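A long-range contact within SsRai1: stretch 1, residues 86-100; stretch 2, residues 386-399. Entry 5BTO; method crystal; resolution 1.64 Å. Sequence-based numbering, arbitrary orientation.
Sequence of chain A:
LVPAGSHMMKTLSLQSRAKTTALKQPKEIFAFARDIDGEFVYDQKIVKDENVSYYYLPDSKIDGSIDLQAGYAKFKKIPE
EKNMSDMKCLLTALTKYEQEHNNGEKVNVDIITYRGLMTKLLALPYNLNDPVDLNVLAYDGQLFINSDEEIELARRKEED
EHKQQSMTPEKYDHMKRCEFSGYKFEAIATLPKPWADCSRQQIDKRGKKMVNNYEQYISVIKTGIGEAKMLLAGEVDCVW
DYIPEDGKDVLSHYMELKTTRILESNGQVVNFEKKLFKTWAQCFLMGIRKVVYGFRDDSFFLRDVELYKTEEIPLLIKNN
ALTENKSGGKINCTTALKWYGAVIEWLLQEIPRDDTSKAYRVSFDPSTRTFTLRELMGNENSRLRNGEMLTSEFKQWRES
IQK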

# COMPACT_ATOMS: atom_id res chain seq x y z
N ASP A 86 -14.85 3.67 -26.14
CA ASP A 86 -15.61 4.88 -26.39
C ASP A 86 -16.75 5.04 -25.38
O ASP A 86 -17.73 4.30 -25.42
CB ASP A 86 -16.17 4.81 -27.81
CG ASP A 86 -16.97 6.03 -28.19
OD1 ASP A 86 -16.83 7.08 -27.52
OD2 ASP A 86 -17.74 5.94 -29.17
N MET A 87 -16.63 6.02 -24.49
CA MET A 87 -17.67 6.25 -23.52
C MET A 87 -18.95 6.75 -24.20
O MET A 87 -20.05 6.58 -23.67
CB MET A 87 -17.19 7.23 -22.43
CG MET A 87 -18.17 7.47 -21.28
SD MET A 87 -18.60 6.01 -20.29
CE MET A 87 -16.99 5.48 -19.73
N LYS A 88 -18.82 7.36 -25.38
CA LYS A 88 -19.96 7.96 -26.06
C LYS A 88 -21.03 6.93 -26.40
O LYS A 88 -22.22 7.13 -26.12
CB LYS A 88 -19.51 8.66 -27.35
CG LYS A 88 -18.49 9.76 -27.14
CD LYS A 88 -18.03 10.33 -28.47
CE LYS A 88 -17.03 11.46 -28.27
NZ LYS A 88 -15.82 11.01 -27.52
N CYS A 89 -20.62 5.82 -27.01
CA CYS A 89 -21.58 4.78 -27.36
C CYS A 89 -22.17 4.11 -26.11
O CYS A 89 -23.37 3.81 -26.07
CB CYS A 89 -20.99 3.75 -28.34
SG CYS A 89 -19.46 2.90 -27.84
N LEU A 90 -21.35 3.88 -25.10
CA LEU A 90 -21.84 3.35 -23.83
C LEU A 90 -22.91 4.28 -23.25
O LEU A 90 -23.97 3.83 -22.81
CB LEU A 90 -20.69 3.14 -22.84
CG LEU A 90 -21.07 2.67 -21.44
CD1 LEU A 90 -21.99 1.44 -21.51
CD2 LEU A 90 -19.82 2.38 -20.59
N LEU A 91 -22.64 5.58 -23.25
CA LEU A 91 -23.63 6.52 -22.71
C LEU A 91 -24.89 6.58 -23.56
O LEU A 91 -25.98 6.78 -23.03
CB LEU A 91 -23.03 7.92 -22.57
CG LEU A 91 -21.91 7.97 -21.55
CD1 LEU A 91 -21.39 9.38 -21.42
CD2 LEU A 91 -22.39 7.43 -20.21
N THR A 92 -24.74 6.43 -24.87
CA THR A 92 -25.92 6.38 -25.74
C THR A 92 -26.80 5.19 -25.36
O THR A 92 -28.01 5.32 -25.21
CB THR A 92 -25.52 6.32 -27.23
OG1 THR A 92 -24.76 7.49 -27.57
CG2 THR A 92 -26.78 6.25 -28.12
N ALA A 93 -26.17 4.03 -25.17
CA ALA A 93 -26.92 2.83 -24.81
C ALA A 93 -27.52 2.96 -23.40
O ALA A 93 -28.64 2.52 -23.16
CB ALA A 93 -26.02 1.60 -24.89
N LEU A 94 -26.77 3.56 -22.48
CA LEU A 94 -27.23 3.71 -21.10
C LEU A 94 -28.44 4.65 -21.03
O LEU A 94 -29.39 4.41 -20.28
CB LEU A 94 -26.10 4.25 -20.21
CG LEU A 94 -26.48 4.54 -18.76
CD1 LEU A 94 -26.98 3.31 -18.02
CD2 LEU A 94 -25.27 5.15 -18.04
N THR A 95 -28.39 5.71 -21.81
CA THR A 95 -29.50 6.67 -21.84
C THR A 95 -30.78 5.95 -22.28
O THR A 95 -31.84 6.13 -21.68
CB THR A 95 -29.19 7.83 -22.79
OG1 THR A 95 -28.06 8.57 -22.28
CG2 THR A 95 -30.39 8.78 -22.88
N LYS A 96 -30.66 5.14 -23.32
CA LYS A 96 -31.81 4.41 -23.84
C LYS A 96 -32.36 3.47 -22.77
O LYS A 96 -33.57 3.37 -22.57
CB LYS A 96 -31.40 3.65 -25.09
CG LYS A 96 -32.53 2.87 -25.78
CD LYS A 96 -31.99 2.19 -27.02
CE LYS A 96 -33.07 1.41 -27.76
NZ LYS A 96 -34.19 2.31 -28.19
N TYR A 97 -31.46 2.78 -22.08
CA TYR A 97 -31.88 1.90 -20.99
C TYR A 97 -32.62 2.66 -19.87
O TYR A 97 -33.67 2.22 -19.39
CB TYR A 97 -30.68 1.12 -20.43
CG TYR A 97 -31.02 0.40 -19.15
CD1 TYR A 97 -31.70 -0.81 -19.17
CD2 TYR A 97 -30.70 0.95 -17.91
CE1 TYR A 97 -32.04 -1.46 -18.01
CE2 TYR A 97 -31.03 0.30 -16.73
CZ TYR A 97 -31.71 -0.91 -16.80
OH TYR A 97 -32.06 -1.58 -15.65
N GLU A 98 -32.07 3.80 -19.45
CA GLU A 98 -32.67 4.53 -18.35
C GLU A 98 -34.07 5.03 -18.73
O GLU A 98 -35.01 4.92 -17.94
CB GLU A 98 -31.75 5.67 -17.89
CG GLU A 98 -30.44 5.10 -17.33
CD GLU A 98 -29.46 6.16 -16.86
OE1 GLU A 98 -29.58 7.34 -17.27
OE2 GLU A 98 -28.55 5.79 -16.08
N GLN A 99 -34.20 5.53 -19.95
CA GLN A 99 -35.49 6.01 -20.47
C GLN A 99 -36.53 4.90 -20.61
O GLN A 99 -37.71 5.10 -20.30
CB GLN A 99 -35.27 6.63 -21.84
CG GLN A 99 -34.53 7.95 -21.79
CD GLN A 99 -34.06 8.40 -23.15
OE1 GLN A 99 -34.05 7.62 -24.10
NE2 GLN A 99 -33.67 9.67 -23.26
N GLU A 100 -36.11 3.74 -21.10
CA GLU A 100 -37.08 2.72 -21.53
C GLU A 100 -37.31 1.57 -20.55
O GLU A 100 -38.37 0.93 -20.58
CB GLU A 100 -36.69 2.19 -22.91
CG GLU A 100 -36.74 3.28 -23.98
CD GLU A 100 -36.22 2.83 -25.33
OE1 GLU A 100 -36.00 1.62 -25.51
OE2 GLU A 100 -36.03 3.70 -26.21
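Stretch 2 386-399: NGEMLTSEFKQWRE

Stretch 2 packs along one side of the stretch 1 helix as a turn followed by a second helix, through an apolar and aromatic seam that ends in a buried salt bridge. The two stretches are far apart in sequence: touching residues are at least 296 positions apart. Together they bury 707 Å² of surface.

Stretch 1 is helical from Met-87 to Glu-100. Asp-86 caps its start, with OD1 accepting from Lys-88 N at 2.9 Å. Stretch 2 opens with a wider pi-type turn at residues 386-388. Gly-387 has phi/psi of 149/-53, where a CB would be jammed against the carbonyl O of Asn-386. Met-389 to Thr-391 form a non-helical link. Thr-391 then caps the second helix, which runs from Ser-392 through Glu-399; its OG1 accepts from Phe-394 N at 3.0 Å. This helix runs in roughly the same direction as helix 87-100. The axes cross at 31° and approach to 9.5 Å.

The start of the stretch 1 helix lies against the turn. The CA atoms of Met-87 and Met-389 are 5.5 Å apart. Met-87 CG is 3.3 Å from Met-389 O and 4.1 Å from Met-389 CG. Leu-91 CD1 also lies 3.2 Å from Met-389 O. The contact buries this carbonyl oxygen, and it has no hydrogen-bonding partner in the model. Lys-88 reaches over with an extended side chain that bends at its end, and NZ donates to Glu-388 O at 3.1 Å. A water links the same carbonyl to the backbone: it accepts from Met-87 N at 3.0 Å and donates to Glu-388 O at 2.7 Å. Thr-391 points toward the helix, and its CG2 rests 3.9 Å from Lys-88 CA.

Phe-394 is the central knob. Its side chain sits among Leu-91, Leu-94, Thr-95 and Glu-98, residues spaced to form a hole on the helix surface. Leu-91 CD2 lies over one face, 3.9 Å from the ring centroid and only 4° off the normal. Thr-95 OG1 is at the ring edge, 3.3 Å from Phe-394 CD1; this hydroxyl donates to Leu-91 O at 2.8 Å. Leu-94 CD2 comes within 3.9 Å of Phe-394 CE1.

One turn on, Trp-397 is covered by two side chains over one face. Gln-99 CG is 3.5 Å from the centroid of the six-membered ring, and Thr-95 CG2 is 4.0 Å from that of the five-membered ring. The indole NE1 of Trp-397 donates to Glu-98 OE1 at 2.8 Å.

Glu-98 also holds Arg-398. Arg-398 NE donates to Glu-98 OE1 at 2.8 Å, and Arg-398 NH2 to Glu-98 OE2 at 2.9 Å. The carboxylate thus meets the guanidinium with both oxygens, while OE1 serves the indole as well. One buried acid therefore ties two consecutive residues of the second helix to the first.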

# COMPACT_ATOMS: atom_id res chain seq x y z
N ASN A 386 -17.14 17.78 -21.79
CA ASN A 386 -17.79 18.42 -22.92
C ASN A 386 -17.49 17.75 -24.27
O ASN A 386 -17.30 18.43 -25.28
CB ASN A 386 -17.44 19.91 -22.95
CG ASN A 386 -18.03 20.66 -21.77
OD1 ASN A 386 -19.23 20.62 -21.53
ND2 ASN A 386 -17.17 21.34 -21.02
N GLY A 387 -17.49 16.42 -24.29
CA GLY A 387 -17.33 15.70 -25.53
C GLY A 387 -16.63 14.35 -25.47
O GLY A 387 -17.17 13.36 -25.95
N GLU A 388 -15.44 14.30 -24.88
CA GLU A 388 -14.67 13.05 -24.89
C GLU A 388 -15.27 11.95 -24.01
O GLU A 388 -15.37 10.80 -24.44
CB GLU A 388 -13.19 13.26 -24.55
CG GLU A 388 -12.43 11.93 -24.39
CD GLU A 388 -10.91 12.05 -24.43
OE1 GLU A 388 -10.41 13.03 -25.02
OE2 GLU A 388 -10.23 11.15 -23.88
N MET A 389 -15.66 12.30 -22.79
CA MET A 389 -16.26 11.33 -21.87
C MET A 389 -17.78 11.48 -21.81
O MET A 389 -18.52 10.58 -22.24
CB MET A 389 -15.66 11.49 -20.46
CG MET A 389 -16.23 10.54 -19.41
SD MET A 389 -15.09 9.21 -18.97
CE MET A 389 -13.58 10.18 -18.80
N LEU A 390 -18.25 12.61 -21.29
CA LEU A 390 -19.68 12.89 -21.24
C LEU A 390 -20.14 13.47 -22.57
O LEU A 390 -19.41 14.25 -23.20
CB LEU A 390 -20.00 13.87 -20.10
CG LEU A 390 -19.59 13.45 -18.69
CD1 LEU A 390 -19.96 14.51 -17.66
CD2 LEU A 390 -20.17 12.09 -18.32
N THR A 391 -21.34 13.09 -23.00
CA THR A 391 -21.91 13.63 -24.22
C THR A 391 -23.00 14.64 -23.87
O THR A 391 -23.57 14.59 -22.78
CB THR A 391 -22.53 12.53 -25.09
OG1 THR A 391 -23.67 11.99 -24.42
CG2 THR A 391 -21.51 11.41 -25.33
N SER A 392 -23.30 15.54 -24.79
CA SER A 392 -24.35 16.52 -24.54
C SER A 392 -25.70 15.83 -24.36
O SER A 392 -26.51 16.24 -23.53
CB SER A 392 -24.40 17.58 -25.64
OG SER A 392 -24.65 17.01 -26.91
N GLU A 393 -25.94 14.78 -25.14
CA GLU A 393 -27.19 14.05 -25.06
C GLU A 393 -27.36 13.41 -23.68
O GLU A 393 -28.44 13.44 -23.09
CB GLU A 393 -27.27 12.97 -26.16
CG GLU A 393 -27.40 13.53 -27.58
CD GLU A 393 -26.09 14.05 -28.16
OE1 GLU A 393 -25.01 13.83 -27.57
OE2 GLU A 393 -26.15 14.69 -29.24
N PHE A 394 -26.29 12.82 -23.16
CA PHE A 394 -26.38 12.16 -21.87
C PHE A 394 -26.61 13.17 -20.74
O PHE A 394 -27.43 12.96 -19.86
CB PHE A 394 -25.12 11.33 -21.62
CG PHE A 394 -25.07 10.67 -20.28
CD1 PHE A 394 -25.89 9.58 -19.99
CD2 PHE A 394 -24.17 11.10 -19.31
CE1 PHE A 394 -25.84 8.97 -18.75
CE2 PHE A 394 -24.11 10.50 -18.07
CZ PHE A 394 -24.93 9.43 -17.79
N LYS A 395 -25.88 14.28 -20.77
CA LYS A 395 -26.03 15.29 -19.73
C LYS A 395 -27.43 15.90 -19.74
O LYS A 395 -28.04 16.09 -18.68
CB LYS A 395 -24.97 16.39 -19.88
CG LYS A 395 -23.55 15.87 -19.64
CD LYS A 395 -22.52 16.99 -19.64
CE LYS A 395 -22.32 17.57 -21.03
NZ LYS A 395 -21.45 18.80 -20.97
N GLN A 396 -27.94 16.18 -20.92
CA GLN A 396 -29.28 16.74 -21.04
C GLN A 396 -30.31 15.78 -20.46
O GLN A 396 -31.22 16.18 -19.73
CB GLN A 396 -29.61 17.08 -22.49
CG GLN A 396 -30.89 17.87 -22.67
CD GLN A 396 -31.13 18.21 -24.12
OE1 GLN A 396 -31.96 17.59 -24.79
NE2 GLN A 396 -30.41 19.21 -24.62
N TRP A 397 -30.15 14.49 -20.77
CA TRP A 397 -31.03 13.48 -20.21
C TRP A 397 -30.97 13.48 -18.69
O TRP A 397 -31.99 13.56 -18.03
CB TRP A 397 -30.71 12.09 -20.78
CG TRP A 397 -31.22 10.96 -19.93
CD1 TRP A 397 -30.46 10.00 -19.30
CD2 TRP A 397 -32.58 10.66 -19.62
NE1 TRP A 397 -31.28 9.14 -18.62
CE2 TRP A 397 -32.58 9.52 -18.79
CE3 TRP A 397 -33.81 11.25 -19.95
CZ2 TRP A 397 -33.75 8.95 -18.30
CZ3 TRP A 397 -34.97 10.69 -19.46
CH2 TRP A 397 -34.94 9.55 -18.65
N ARG A 398 -29.76 13.36 -18.12
CA ARG A 398 -29.65 13.27 -16.67
C ARG A 398 -30.17 14.53 -15.97
O ARG A 398 -30.77 14.45 -14.90
CB ARG A 398 -28.21 12.96 -16.25
CG ARG A 398 -27.80 11.54 -16.60
CD ARG A 398 -28.61 10.53 -15.79
NE ARG A 398 -28.01 9.20 -15.85
CZ ARG A 398 -26.96 8.82 -15.13
NH1 ARG A 398 -26.38 9.67 -14.30
NH2 ARG A 398 -26.48 7.58 -15.26
N GLU A 399 -29.95 15.68 -16.59
CA GLU A 399 -30.48 16.95 -16.07
C GLU A 399 -32.00 16.92 -16.00
O GLU A 399 -32.60 17.46 -15.07
CB GLU A 399 -30.02 18.11 -16.94
CG GLU A 399 -28.55 18.50 -16.77
CD GLU A 399 -28.07 19.41 -17.89
OE1 GLU A 399 -28.92 19.86 -18.69
OE2 GLU A 399 -26.86 19.67 -17.97
O HOH W 1 -14.59 8.24 -24.60
O HOH W 2 -24.72 9.85 -25.63